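Arylsulfatase (Pseudoalteromonas sp. MB47, PDB 7AJ0) probably hydrolyses sulfate esters on the algal polysaccharide fucoidan, as a hexameric, calcium-binding sulfatase that acts from the chain end. Local coordinates at residues S118-P123 and N133-E138. Residues are numbered along the deposited sequence; the frame is centred on the assembly and turned at random.
Sequences SGLVRP and NPWEKE
L120 is the residue to start from, because its forked tip reaches the short helix 134-137 with both branches. With CG anti to the carbonyl carbon (chi1 -58°) and chi2 extended (170°), L120 CD2 comes against the proline ring, 3.9 Å from P134 CB, while L120 CD1 comes up obliquely to the W135 indole, 4.1 Å from W135 CE2. The indole is pinned by its NE1, bonded to the carbonyl of V160, and lies against T110 and T111. Helix 102-111, in the alkaline-phosphatase-like sulfatase fold, also packs A107 on L120, whose side chain lies about 14 Å from the bound calcium. Upstream, S118 closes an ST turn: its hydroxyl, in the crowded position between N and C, accepts from L120 N. S118 CB lies 3.1 Å from E138 OE1. The E138 chain folds at chi2 (-57°) to get there, and OE2 forms a salt bridge with R113; an alanine here would probably cost R113 that buried partner and loosen the packing beside S118. At the other end of the helix N133 is the N-cap, its OD1 taking W135 N at 3.0 Å from above the carbonyl plane.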
loop_
_atom_site.group_PDB
_atom_site.type_symbol
_atom_site.label_atom_id
_atom_site.label_comp_id
_atom_site.label_asym_id
_atom_site.label_seq_id
_atom_site.Cartn_x
_atom_site.Cartn_y
_atom_site.Cartn_z
ATOM N N SER A 118 37.847 -0.883 6.378
ATOM C CA SER A 118 38.532 -1.718 7.356
ATOM C C SER A 118 38.042 -3.157 7.363
ATOM O O SER A 118 38.798 -4.058 7.743
ATOM C CB SER A 118 38.359 -1.125 8.759
ATOM O OG SER A 118 36.997 -1.143 9.156
ATOM N N GLY A 119 36.804 -3.396 6.945
ATOM C CA GLY A 119 36.188 -4.694 7.089
ATOM C C GLY A 119 35.366 -4.856 8.345
ATOM O O GLY A 119 34.780 -5.928 8.552
ATOM N N LEU A 120 35.299 -3.828 9.183
ATOM C CA LEU A 120 34.581 -3.884 10.455
ATOM C C LEU A 120 33.115 -3.501 10.282
ATOM O O LEU A 120 32.596 -2.606 10.949
ATOM C CB LEU A 120 35.273 -2.982 11.469
ATOM C CG LEU A 120 36.744 -3.311 11.734
ATOM C CD1 LEU A 120 37.416 -2.229 12.566
ATOM C CD2 LEU A 120 36.868 -4.667 12.416
ATOM N N VAL A 121 32.435 -4.189 9.358
ATOM C CA VAL A 121 31.002 -3.995 9.174
ATOM C C VAL A 121 30.179 -4.954 10.021
ATOM O O VAL A 121 28.967 -4.742 10.183
ATOM C CB VAL A 121 30.598 -4.156 7.693
ATOM C CG1 VAL A 121 31.311 -3.117 6.833
ATOM C CG2 VAL A 121 30.898 -5.570 7.191
ATOM N N ARG A 122 30.793 -6.002 10.563
ATOM C CA ARG A 122 30.137 -6.973 11.423
ATOM C C ARG A 122 31.081 -7.341 12.556
ATOM O O ARG A 122 32.306 -7.328 12.374
ATOM C CB ARG A 122 29.746 -8.246 10.657
ATOM C CG ARG A 122 28.631 -8.051 9.648
ATOM C CD ARG A 122 28.437 -9.292 8.790
ATOM N NE ARG A 122 27.328 -9.130 7.854
ATOM C CZ ARG A 122 26.045 -9.216 8.196
ATOM N NH1 ARG A 122 25.707 -9.457 9.455
ATOM N NH2 ARG A 122 25.101 -9.054 7.279
ATOM N N PRO A 123 30.550 -7.679 13.731
ATOM C CA PRO A 123 31.426 -8.129 14.829
ATOM C C PRO A 123 31.973 -9.517 14.533
ATOM O O PRO A 123 31.214 -10.456 14.280
ATOM C CB PRO A 123 30.500 -8.123 16.051
ATOM C CG PRO A 123 29.132 -8.322 15.488
ATOM C CD PRO A 123 29.128 -7.647 14.133
ATOM N N ASN A 133 43.449 -10.492 11.179
ATOM C CA ASN A 133 42.722 -9.692 12.156
ATOM C C ASN A 133 42.691 -8.247 11.685
ATOM O O ASN A 133 43.747 -7.600 11.648
ATOM C CB ASN A 133 43.386 -9.800 13.526
ATOM C CG ASN A 133 42.785 -8.848 14.547
ATOM O OD1 ASN A 133 41.705 -8.292 14.343
ATOM N ND2 ASN A 133 43.486 -8.659 15.657
ATOM N N PRO A 134 41.530 -7.696 11.323
ATOM C CA PRO A 134 41.508 -6.311 10.821
ATOM C C PRO A 134 42.153 -5.316 11.767
ATOM O O PRO A 134 42.663 -4.282 11.317
ATOM C CB PRO A 134 40.010 -6.022 10.646
ATOM C CG PRO A 134 39.360 -7.363 10.552
ATOM C CD PRO A 134 40.178 -8.280 11.410
ATOM N N TRP A 135 42.157 -5.602 13.069
ATOM C CA TRP A 135 42.641 -4.633 14.042
ATOM C C TRP A 135 44.158 -4.520 14.077
ATOM O O TRP A 135 44.672 -3.516 14.581
ATOM C CB TRP A 135 42.115 -4.987 15.431
ATOM C CG TRP A 135 40.820 -4.315 15.724
ATOM C CD1 TRP A 135 39.595 -4.902 15.835
ATOM C CD2 TRP A 135 40.616 -2.913 15.920
ATOM N NE1 TRP A 135 38.640 -3.950 16.101
ATOM C CE2 TRP A 135 39.243 -2.721 16.158
ATOM C CE3 TRP A 135 41.464 -1.802 15.924
ATOM C CZ2 TRP A 135 38.698 -1.462 16.397
ATOM C CZ3 TRP A 135 40.921 -0.553 16.160
ATOM C CH2 TRP A 135 39.552 -0.393 16.393
ATOM N N GLU A 136 44.887 -5.513 13.564
ATOM C CA GLU A 136 46.330 -5.343 13.421
ATOM C C GLU A 136 46.637 -4.165 12.506
ATOM O O GLU A 136 47.513 -3.345 12.801
ATOM C CB GLU A 136 46.965 -6.625 12.882
ATOM C CG GLU A 136 46.862 -7.816 13.826
ATOM C CD GLU A 136 47.568 -9.053 13.291
ATOM O OE1 GLU A 136 47.378 -10.146 13.868
ATOM O OE2 GLU A 136 48.312 -8.932 12.294
ATOM N N LYS A 137 45.886 -4.048 11.409
ATOM C CA LYS A 137 46.098 -3.010 10.406
ATOM C C LYS A 137 45.566 -1.660 10.864
ATOM O O LYS A 137 46.210 -0.630 10.635
ATOM C CB LYS A 137 45.428 -3.466 9.107
ATOM C CG LYS A 137 45.358 -2.479 7.962
ATOM C CD LYS A 137 44.577 -3.137 6.809
ATOM C CE LYS A 137 44.346 -2.207 5.624
ATOM N NZ LYS A 137 45.558 -2.037 4.768
ATOM N N GLU A 138 44.409 -1.640 11.520
ATOM C CA GLU A 138 43.812 -0.382 11.943
ATOM C C GLU A 138 44.601 0.228 13.102
ATOM O O GLU A 138 45.313 -0.460 13.838
ATOM C CB GLU A 138 42.354 -0.595 12.349
ATOM C CG GLU A 138 41.477 -1.193 11.254
ATOM C CD GLU A 138 41.467 -0.359 9.986
ATOM O OE1 GLU A 138 41.455 -0.947 8.882
ATOM O OE2 GLU A 138 41.477 0.886 10.098
#